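Local coordinates for lysosome-associated membrane glycoprotein 2 (PDB 5GV3), which acts in lysosome biogenesis, autophagy and lumenal pH control, inhibiting the proton channel TMEM175, and is represented here by its first lumenal domain, at residues I38-K43 / I60-G65; Y81-I86 / F115-D120; D85-Y90 / T108-E113. All blocks are in the same frame, centred on the assembly; numbering follows the deposited sequence.

Contact 1: I38-K43 / I60-G65; sequences IAVPDK and IMIQFG
P41 lies over one face of the F64 ring, where the pyrrolidine and the aromatic side chain cross at about a right angle. CD makes a CH-pi contact, 3.7 Å from the centroid of the F64 ring and 18° off its normal, with its position shifted toward the rim. CG extends the same overlap, reaching F64 CE1 at 3.5 Å. F64 CG stands anti to the backbone N (chi1 176°), and the ring beyond it meets P41. I38 meets the same ring obliquely. Its CG2 branch, itself anti to the backbone N, comes to 3.9 Å from F64 CE2, while CG1 takes the place beside the N. What joins here are the ends of two strands belonging to different sheets of the LAMP lumenal domain, a beta-prism fold: strand 32-39 of the large mixed sheet, leaving through V40 and P41, and the edge strand 59-64 of the four-stranded antiparallel sheet. Each strand finds its backbone partners inside its own sheet, I38 with F22 and I62 with W70, and side chains alone carry the union. A lighter apolar touch joins two buried residues, V40 CG1 to I62 CG2 at 4.2 Å; the V40 methyl is anti to its own backbone N (chi1 177°). On its other contacts V40 continues onto F22 of strand 11-28.

Contact 2: Y81-I86 / F115-D120; sequences YSIHDI and FKVPLD. With NAG (2-acetamido-2-deoxy-beta-D-glucopyranose), chain O.
I83 and F115 pair across two antiparallel neighbours of the four-stranded sheet, strands 81-91 and 106-117, the latter outermost in this chain's four-stranded sheet, which forms one half of the beta-prism. Two backbone bonds hold them: I83 N to F115 O and F115 N to I83 O are both 2.8 Å, forming a hydrogen-bonded pair. Next to it, the non-hydrogen-bonded S82 and K116 turn their side chains to the other face, and S82 CA sends a CH contact to F115 O.

Apolar contacts gather on the face shared by Y81, I83, F115 and V117. The side chains of I83 and F115 run side by side in the same direction, I83 CD1 meeting the ring edge at CD2, 4.2 Å away, and touching V117 CG2 as well. Beyond them, L145 of strand 136-146 packs on I83, and F123 meets the F115 ring.

The Y81 ring has contacts of its own. V117 CB lies over one ring face, 4.2 Å from the centroid of Y81, and L119 CD1 comes in at the edge, in plane, 3.6 Å from Y81 CD2. The hydroxyl is bound by A147 N.

At the far end, D85 OD2 accepts from ND2 of the glycosylated N73 and, weakly, from NAG N2 at 3.4 Å.

Contact 3: D85-Y90 / T108-E113; sequences DIVLSY and TVKNPE. With NAG (2-acetamido-2-deoxy-beta-D-glucopyranose), chain O.
N111 sets its CB against I86, 3.8 Å from I86 CB and 3.4 Å from I86 O. From there CG lies anti to the backbone N (chi1 -168°), and the amide parts into two jobs. OD1 accepts from E113 N, two residues on, at 2.8 Å, with the donor tilted 20° from the carbonyl plane: an Asx turn. ND2, on the other branch, is held weakly by OE1 of Q138 in strand 136-146, so the buried amide spans turn and opposing sheet.

This turn lies where the antiparallel pairing of strands 81-91 and 106-117, on the four-stranded side of the beta-prism, gives way to water. I86 O is gripped twice, by N111 N and by a water that also donates to V109 O. A second water accepts from I86 N and donates to N111 O and E113 O, bridging the opened strands. Regular pairing runs from V87 and K110 onward; at L88 and V109, V109 N reaches L88 O at 2.9 Å. On one face V87 CG1 presses tightly on T108 CG2, 3.5 Å away, and S89 OG shares a weak hydrogen bond with T108 OG1. On the other, V109 CG2 meets the Y90 ring at its edge, 4.1 Å from CE1.

Overall arrangement
Contacts 2 and 3 are successive portions of one strand pairing: both use strands 81-91 and 106-117, share D85 and I86, and have centres 16 Å apart. Between them the pairing opens, and H84 ND1 comes to 4.0 Å from E113 O. The N73 glycan touches D85 at this junction. Contact 1 reaches the same sheet at its other border, through strand 59-64, and ties it to the mixed sheet. Its centre lies 22 Å from that of contact 2 and 15 Å from that of contact 3, with nearest atoms about 7 and 6 Å away. A different NAG approaches contact 1, about 4 Å from the A39 side chain, and a zinc ion lies about 9 Å from it.

Contact 1: I38-K43 / I60-G65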
loop_
_atom_site.group_PDB
_atom_site.type_symbol
_atom_site.label_atom_id
_atom_site.label_comp_id
_atom_site.label_asym_id
_atom_site.label_seq_id
_atom_site.Cartn_x
_atom_site.Cartn_y
_atom_site.Cartn_z
ATOM N N ILE A 38 -1.883 -11.176 7.293
ATOM C CA ILE A 38 -1.226 -10.120 8.047
ATOM C C ILE A 38 -2.008 -8.821 7.954
ATOM O O ILE A 38 -2.025 -8.184 6.901
ATOM C CB ILE A 38 0.190 -9.846 7.537
ATOM C CG1 ILE A 38 1.043 -11.105 7.592
ATOM C CG2 ILE A 38 0.833 -8.724 8.336
ATOM C CD1 ILE A 38 2.429 -10.900 7.026
ATOM N N ALA A 39 -2.656 -8.423 9.040
ATOM C CA ALA A 39 -3.255 -7.096 9.091
ATOM C C ALA A 39 -2.180 -6.105 9.500
ATOM O O ALA A 39 -1.517 -6.280 10.517
ATOM C CB ALA A 39 -4.426 -7.062 10.059
ATOM N N VAL A 40 -1.985 -5.078 8.686
ATOM C CA VAL A 40 -0.965 -4.081 8.960
ATOM C C VAL A 40 -1.528 -3.111 9.978
ATOM O O VAL A 40 -2.458 -2.365 9.672
ATOM C CB VAL A 40 -0.537 -3.330 7.673
ATOM C CG1 VAL A 40 0.479 -2.252 7.990
ATOM C CG2 VAL A 40 0.021 -4.314 6.650
ATOM N N PRO A 41 -0.985 -3.133 11.205
ATOM C CA PRO A 41 -1.531 -2.257 12.239
ATOM C C PRO A 41 -0.855 -0.907 12.189
ATOM O O PRO A 41 0.015 -0.689 11.344
ATOM C CB PRO A 41 -1.164 -2.984 13.528
ATOM C CG PRO A 41 0.200 -3.583 13.188
ATOM C CD PRO A 41 0.151 -3.929 11.708
ATOM N N ASP A 42 -1.170 -0.041 13.137
ATOM C CA ASP A 42 -0.461 1.214 13.192
ATOM C C ASP A 42 0.406 1.103 14.427
ATOM O O ASP A 42 -0.085 0.913 15.535
ATOM C CB ASP A 42 -1.411 2.410 13.248
ATOM C CG ASP A 42 -0.689 3.735 13.056
ATOM O OD1 ASP A 42 0.408 3.914 13.629
ATOM O OD2 ASP A 42 -1.211 4.591 12.305
ATOM N N LYS A 43 1.696 1.283 14.175
ATOM C CA LYS A 43 2.848 0.811 14.939
ATOM C C LYS A 43 3.834 0.588 13.821
ATOM O O LYS A 43 5.042 0.753 13.983
ATOM C CB LYS A 43 2.615 -0.483 15.737
ATOM C CG LYS A 43 2.020 -0.306 17.127
ATOM C CD LYS A 43 2.954 0.464 18.048
ATOM C CE LYS A 43 2.354 0.642 19.432
ATOM N NZ LYS A 43 3.216 1.480 20.310
ATOM N N ILE A 60 5.063 6.316 -1.108
ATOM C CA ILE A 60 4.782 5.873 0.241
ATOM C C ILE A 60 5.449 4.539 0.496
ATOM O O ILE A 60 5.374 3.625 -0.326
ATOM C CB ILE A 60 3.281 5.746 0.501
ATOM C CG1 ILE A 60 2.640 7.131 0.601
ATOM C CG2 ILE A 60 3.017 4.970 1.773
ATOM C CD1 ILE A 60 1.120 7.062 0.660
ATOM N N MET A 61 6.121 4.444 1.636
ATOM C CA MET A 61 6.729 3.194 2.059
ATOM C C MET A 61 6.267 2.805 3.461
ATOM O O MET A 61 6.204 3.638 4.352
ATOM C CB MET A 61 8.250 3.300 2.006
ATOM C CG MET A 61 8.774 3.646 0.624
ATOM S SD MET A 61 10.565 3.804 0.574
ATOM C CE MET A 61 11.046 2.108 0.910
ATOM N N ILE A 62 5.876 1.549 3.631
ATOM C CA ILE A 62 5.410 1.070 4.922
ATOM C C ILE A 62 6.254 -0.115 5.378
ATOM O O ILE A 62 6.461 -1.047 4.613
ATOM C CB ILE A 62 3.929 0.672 4.863
ATOM C CG1 ILE A 62 3.070 1.884 4.463
ATOM C CG2 ILE A 62 3.480 0.079 6.190
ATOM C CD1 ILE A 62 3.059 3.016 5.502
ATOM N N GLN A 63 6.759 -0.075 6.605
ATOM C CA GLN A 63 7.473 -1.230 7.156
ATOM C C GLN A 63 6.725 -1.768 8.365
ATOM O O GLN A 63 6.126 -1.012 9.124
ATOM C CB GLN A 63 8.916 -0.880 7.547
ATOM C CG GLN A 63 9.689 -0.097 6.506
ATOM C CD GLN A 63 9.303 1.375 6.480
ATOM O OE1 GLN A 63 9.039 1.975 7.518
ATOM N NE2 GLN A 63 9.247 1.952 5.291
ATOM N N PHE A 64 6.757 -3.081 8.536
ATOM C CA PHE A 64 6.138 -3.716 9.686
ATOM C C PHE A 64 7.014 -4.856 10.202
ATOM O O PHE A 64 6.997 -5.962 9.655
ATOM C CB PHE A 64 4.744 -4.222 9.317
ATOM C CG PHE A 64 4.064 -4.979 10.418
ATOM C CD1 PHE A 64 3.966 -4.441 11.688
ATOM C CD2 PHE A 64 3.513 -6.226 10.177
ATOM C CE1 PHE A 64 3.339 -5.138 12.702
ATOM C CE2 PHE A 64 2.883 -6.932 11.185
ATOM C CZ PHE A 64 2.793 -6.389 12.450
ATOM N N GLY A 65 7.788 -4.576 11.246
ATOM C CA GLY A 65 8.667 -5.572 11.838
ATOM C C GLY A 65 9.848 -5.992 10.976
ATOM O O GLY A 65 10.516 -5.155 10.373
#

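Contact 2: Y81-I86 / F115-D120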
loop_
_atom_site.group_PDB
_atom_site.type_symbol
_atom_site.label_atom_id
_atom_site.label_comp_id
_atom_site.label_asym_id
_atom_site.label_seq_id
_atom_site.Cartn_x
_atom_site.Cartn_y
_atom_site.Cartn_z
ATOM N N TYR A 81 -2.461 11.886 -12.477
ATOM C CA TYR A 81 -1.360 11.233 -11.775
ATOM C C TYR A 81 -1.710 9.768 -11.626
ATOM O O TYR A 81 -2.877 9.406 -11.477
ATOM C CB TYR A 81 -1.002 11.892 -10.426
ATOM C CG TYR A 81 -1.907 11.683 -9.220
ATOM C CD1 TYR A 81 -1.752 10.575 -8.391
ATOM C CD2 TYR A 81 -2.835 12.640 -8.853
ATOM C CE1 TYR A 81 -2.543 10.398 -7.269
ATOM C CE2 TYR A 81 -3.630 12.476 -7.733
ATOM C CZ TYR A 81 -3.482 11.353 -6.945
ATOM O OH TYR A 81 -4.271 11.194 -5.832
ATOM N N SER A 82 -0.690 8.926 -11.727
ATOM C CA SER A 82 -0.902 7.489 -11.686
ATOM C C SER A 82 -0.491 6.903 -10.357
ATOM O O SER A 82 0.495 7.330 -9.755
ATOM C CB SER A 82 -0.142 6.797 -12.823
ATOM O OG SER A 82 1.234 7.137 -12.796
ATOM N N ILE A 83 -1.269 5.921 -9.915
ATOM C CA ILE A 83 -0.936 5.103 -8.766
ATOM C C ILE A 83 -0.392 3.813 -9.343
ATOM O O ILE A 83 -1.100 3.090 -10.039
ATOM C CB ILE A 83 -2.150 4.834 -7.871
ATOM C CG1 ILE A 83 -2.746 6.146 -7.369
ATOM C CG2 ILE A 83 -1.759 3.967 -6.698
ATOM C CD1 ILE A 83 -4.050 5.964 -6.675
ATOM N N HIS A 84 0.877 3.544 -9.077
ATOM C CA HIS A 84 1.618 2.575 -9.866
ATOM C C HIS A 84 2.671 1.852 -9.006
ATOM O O HIS A 84 3.004 2.308 -7.913
ATOM C CB HIS A 84 2.227 3.320 -11.069
ATOM C CG HIS A 84 3.171 2.506 -11.894
ATOM N ND1 HIS A 84 2.874 1.242 -12.340
ATOM C CD2 HIS A 84 4.397 2.806 -12.382
ATOM C CE1 HIS A 84 3.892 0.781 -13.052
ATOM N NE2 HIS A 84 4.830 1.700 -13.069
ATOM N N ASP A 85 3.187 0.729 -9.500
ATOM C CA ASP A 85 4.289 0.014 -8.853
ATOM C C ASP A 85 4.015 -0.332 -7.392
ATOM O O ASP A 85 4.858 -0.110 -6.528
ATOM C CB ASP A 85 5.583 0.830 -8.917
ATOM C CG ASP A 85 6.024 1.118 -10.333
ATOM O OD1 ASP A 85 5.941 0.222 -11.191
ATOM O OD2 ASP A 85 6.455 2.253 -10.589
ATOM N N ILE A 86 2.840 -0.871 -7.115
ATOM C CA ILE A 86 2.561 -1.344 -5.778
ATOM C C ILE A 86 3.358 -2.625 -5.570
ATOM O O ILE A 86 3.241 -3.573 -6.343
ATOM C CB ILE A 86 1.068 -1.608 -5.551
ATOM C CG1 ILE A 86 0.262 -0.330 -5.786
ATOM C CG2 ILE A 86 0.828 -2.142 -4.143
ATOM C CD1 ILE A 86 -1.235 -0.537 -5.741
ATOM N N PHE A 115 -3.371 2.824 -11.732
ATOM C CA PHE A 115 -4.653 3.474 -11.581
ATOM C C PHE A 115 -4.548 4.966 -11.769
ATOM O O PHE A 115 -3.542 5.593 -11.451
ATOM C CB PHE A 115 -5.262 3.164 -10.216
ATOM C CG PHE A 115 -6.700 3.580 -10.092
ATOM C CD1 PHE A 115 -7.678 2.978 -10.871
ATOM C CD2 PHE A 115 -7.074 4.570 -9.200
ATOM C CE1 PHE A 115 -9.005 3.355 -10.759
ATOM C CE2 PHE A 115 -8.398 4.952 -9.084
ATOM C CZ PHE A 115 -9.367 4.343 -9.864
ATOM N N LYS A 116 -5.621 5.525 -12.293
ATOM C CA LYS A 116 -5.637 6.917 -12.648
ATOM C C LYS A 116 -6.531 7.798 -11.797
ATOM O O LYS A 116 -7.688 7.478 -11.558
ATOM C CB LYS A 116 -6.013 7.025 -14.109
ATOM C CG LYS A 116 -5.198 8.061 -14.712
ATOM C CD LYS A 116 -3.775 7.800 -14.314
ATOM C CE LYS A 116 -2.894 8.618 -15.146
ATOM N NZ LYS A 116 -1.557 8.787 -14.574
ATOM N N VAL A 117 -5.966 8.908 -11.330
ATOM C CA VAL A 117 -6.693 9.843 -10.488
ATOM C C VAL A 117 -6.391 11.268 -10.933
ATOM O O VAL A 117 -5.229 11.627 -11.153
ATOM C CB VAL A 117 -6.321 9.674 -8.994
ATOM C CG1 VAL A 117 -7.022 10.720 -8.145
ATOM C CG2 VAL A 117 -6.687 8.282 -8.506
ATOM N N PRO A 118 -7.442 12.080 -11.094
ATOM C CA PRO A 118 -7.275 13.489 -11.443
ATOM C C PRO A 118 -6.510 14.250 -10.388
ATOM O O PRO A 118 -6.430 13.825 -9.237
ATOM C CB PRO A 118 -8.712 14.009 -11.529
ATOM C CG PRO A 118 -9.535 12.820 -11.773
ATOM C CD PRO A 118 -8.858 11.684 -11.072
ATOM N N LEU A 119 -5.953 15.379 -10.793
ATOM C CA LEU A 119 -5.311 16.278 -9.862
ATOM C C LEU A 119 -6.396 17.051 -9.146
ATOM O O LEU A 119 -7.559 17.011 -9.552
ATOM C CB LEU A 119 -4.377 17.245 -10.584
ATOM C CG LEU A 119 -2.876 17.057 -10.424
ATOM C CD1 LEU A 119 -2.484 15.669 -10.854
ATOM C CD2 LEU A 119 -2.141 18.109 -11.240
ATOM N N ASP A 120 -6.012 17.740 -8.080
ATOM C CA ASP A 120 -6.911 18.618 -7.337
ATOM C C ASP A 120 -8.140 17.939 -6.731
ATOM O O ASP A 120 -9.137 18.601 -6.469
ATOM C CB ASP A 120 -7.377 19.753 -8.252
ATOM C CG ASP A 120 -6.316 20.825 -8.436
ATOM O OD1 ASP A 120 -5.296 20.784 -7.714
ATOM O OD2 ASP A 120 -6.494 21.707 -9.304
HETATM C C1 NAG O . 8.510 3.760 -8.935
HETATM C C2 NAG O . 9.196 4.793 -9.833
HETATM C C3 NAG O . 10.663 4.413 -10.041
HETATM C C4 NAG O . 11.341 4.150 -8.698
HETATM C C5 NAG O . 10.511 3.162 -7.881
HETATM C C6 NAG O . 11.049 2.899 -6.496
HETATM C C7 NAG O . 8.677 5.893 -11.981
HETATM C C8 NAG O . 7.870 5.815 -13.244
HETATM N N2 NAG O . 8.499 4.892 -11.114
HETATM O O3 NAG O . 11.342 5.445 -10.746
HETATM O O4 NAG O . 12.645 3.618 -8.900
HETATM O O5 NAG O . 9.191 3.683 -7.713
HETATM O O6 NAG O . 10.099 2.181 -5.719
HETATM O O7 NAG O . 9.457 6.814 -11.765
#

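Contact 3: D85-Y90 / T108-E113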
loop_
_atom_site.group_PDB
_atom_site.type_symbol
_atom_site.label_atom_id
_atom_site.label_comp_id
_atom_site.label_asym_id
_atom_site.label_seq_id
_atom_site.Cartn_x
_atom_site.Cartn_y
_atom_site.Cartn_z
ATOM N N ASP A 85 3.187 0.729 -9.500
ATOM C CA ASP A 85 4.289 0.014 -8.853
ATOM C C ASP A 85 4.015 -0.332 -7.392
ATOM O O ASP A 85 4.858 -0.110 -6.528
ATOM C CB ASP A 85 5.583 0.830 -8.917
ATOM C CG ASP A 85 6.024 1.118 -10.333
ATOM O OD1 ASP A 85 5.941 0.222 -11.191
ATOM O OD2 ASP A 85 6.455 2.253 -10.589
ATOM N N ILE A 86 2.840 -0.871 -7.115
ATOM C CA ILE A 86 2.561 -1.344 -5.778
ATOM C C ILE A 86 3.358 -2.625 -5.570
ATOM O O ILE A 86 3.241 -3.573 -6.343
ATOM C CB ILE A 86 1.068 -1.608 -5.551
ATOM C CG1 ILE A 86 0.262 -0.330 -5.786
ATOM C CG2 ILE A 86 0.828 -2.142 -4.143
ATOM C CD1 ILE A 86 -1.235 -0.537 -5.741
ATOM N N VAL A 87 4.204 -2.625 -4.548
ATOM C CA VAL A 87 5.083 -3.758 -4.291
ATOM C C VAL A 87 5.030 -4.187 -2.828
ATOM O O VAL A 87 5.119 -3.362 -1.916
ATOM C CB VAL A 87 6.539 -3.424 -4.655
ATOM C CG1 VAL A 87 7.463 -4.542 -4.222
ATOM C CG2 VAL A 87 6.674 -3.170 -6.147
ATOM N N LEU A 88 4.889 -5.489 -2.618
ATOM C CA LEU A 88 4.960 -6.079 -1.292
ATOM C C LEU A 88 6.194 -6.967 -1.194
ATOM O O LEU A 88 6.448 -7.786 -2.076
ATOM C CB LEU A 88 3.705 -6.896 -0.991
ATOM C CG LEU A 88 3.670 -7.630 0.349
ATOM C CD1 LEU A 88 3.404 -6.649 1.465
ATOM C CD2 LEU A 88 2.613 -8.724 0.336
ATOM N N SER A 89 6.973 -6.786 -0.134
ATOM C CA SER A 89 8.103 -7.670 0.135
ATOM C C SER A 89 7.915 -8.330 1.484
ATOM O O SER A 89 7.619 -7.664 2.478
ATOM C CB SER A 89 9.431 -6.917 0.096
ATOM O OG SER A 89 9.622 -6.300 -1.161
ATOM N N TYR A 90 8.042 -9.648 1.516
ATOM C CA TYR A 90 7.918 -10.360 2.775
ATOM C C TYR A 90 9.078 -11.325 2.987
ATOM O O TYR A 90 9.624 -11.890 2.041
ATOM C CB TYR A 90 6.572 -11.080 2.881
ATOM C CG TYR A 90 6.269 -12.118 1.827
ATOM C CD1 TYR A 90 5.723 -11.754 0.604
ATOM C CD2 TYR A 90 6.495 -13.467 2.071
ATOM C CE1 TYR A 90 5.420 -12.701 -0.351
ATOM C CE2 TYR A 90 6.203 -14.425 1.115
ATOM C CZ TYR A 90 5.663 -14.038 -0.090
ATOM O OH TYR A 90 5.369 -14.990 -1.040
ATOM N N THR A 108 9.197 -11.048 -3.254
ATOM C CA THR A 108 8.608 -9.801 -3.716
ATOM C C THR A 108 7.490 -10.088 -4.707
ATOM O O THR A 108 7.648 -10.879 -5.635
ATOM C CB THR A 108 9.668 -8.897 -4.377
ATOM O OG1 THR A 108 10.731 -8.650 -3.449
ATOM C CG2 THR A 108 9.064 -7.574 -4.797
ATOM N N VAL A 109 6.329 -9.505 -4.465
ATOM C CA VAL A 109 5.221 -9.648 -5.393
ATOM C C VAL A 109 4.911 -8.283 -5.972
ATOM O O VAL A 109 4.848 -7.290 -5.249
ATOM C CB VAL A 109 3.982 -10.254 -4.722
ATOM C CG1 VAL A 109 2.851 -10.401 -5.723
ATOM C CG2 VAL A 109 4.339 -11.602 -4.119
ATOM N N LYS A 110 4.753 -8.233 -7.287
ATOM C CA LYS A 110 4.490 -6.973 -7.958
ATOM C C LYS A 110 3.026 -6.904 -8.397
ATOM O O LYS A 110 2.436 -7.902 -8.821
ATOM C CB LYS A 110 5.446 -6.812 -9.140
ATOM C CG LYS A 110 5.828 -5.376 -9.453
ATOM C CD LYS A 110 7.007 -5.347 -10.417
ATOM C CE LYS A 110 8.277 -5.855 -9.731
ATOM N NZ LYS A 110 9.512 -5.583 -10.515
ATOM N N ASN A 111 2.450 -5.715 -8.299
ATOM C CA ASN A 111 1.068 -5.487 -8.691
ATOM C C ASN A 111 1.043 -4.746 -10.017
ATOM O O ASN A 111 1.652 -3.688 -10.147
ATOM C CB ASN A 111 0.338 -4.690 -7.601
ATOM C CG ASN A 111 -1.165 -4.661 -7.790
ATOM O OD1 ASN A 111 -1.661 -4.528 -8.908
ATOM N ND2 ASN A 111 -1.903 -4.769 -6.687
ATOM N N PRO A 112 0.372 -5.327 -11.026
ATOM C CA PRO A 112 0.307 -4.736 -12.371
ATOM C C PRO A 112 -0.605 -3.520 -12.454
ATOM O O PRO A 112 -0.590 -2.830 -13.471
ATOM C CB PRO A 112 -0.251 -5.875 -13.232
ATOM C CG PRO A 112 -0.109 -7.123 -12.389
ATOM C CD PRO A 112 -0.255 -6.656 -10.982
ATOM N N GLU A 113 -1.380 -3.267 -11.402
ATOM C CA GLU A 113 -2.334 -2.164 -11.409
ATOM C C GLU A 113 -1.630 -0.847 -11.699
ATOM O O GLU A 113 -0.535 -0.583 -11.205
ATOM C CB GLU A 113 -3.094 -2.080 -10.078
ATOM C CG GLU A 113 -4.193 -1.014 -10.038
ATOM C CD GLU A 113 -5.272 -1.244 -11.088
ATOM O OE1 GLU A 113 -5.653 -2.413 -11.313
ATOM O OE2 GLU A 113 -5.734 -0.256 -11.696
HETATM C C1 NAG O . 8.510 3.760 -8.935
HETATM C C2 NAG O . 9.196 4.793 -9.833
HETATM C C3 NAG O . 10.663 4.413 -10.041
HETATM C C4 NAG O . 11.341 4.150 -8.698
HETATM C C5 NAG O . 10.511 3.162 -7.881
HETATM C C6 NAG O . 11.049 2.899 -6.496
HETATM C C7 NAG O . 8.677 5.893 -11.981
HETATM C C8 NAG O . 7.870 5.815 -13.244
HETATM N N2 NAG O . 8.499 4.892 -11.114
HETATM O O3 NAG O . 11.342 5.445 -10.746
HETATM O O4 NAG O . 12.645 3.618 -8.900
HETATM O O5 NAG O . 9.191 3.683 -7.713
HETATM O O6 NAG O . 10.099 2.181 -5.719
HETATM O O7 NAG O . 9.457 6.814 -11.765
HETATM O O HOH W 1 0.978 -1.490 -9.053
HETATM O O HOH W 2 2.194 -5.758 -5.168
#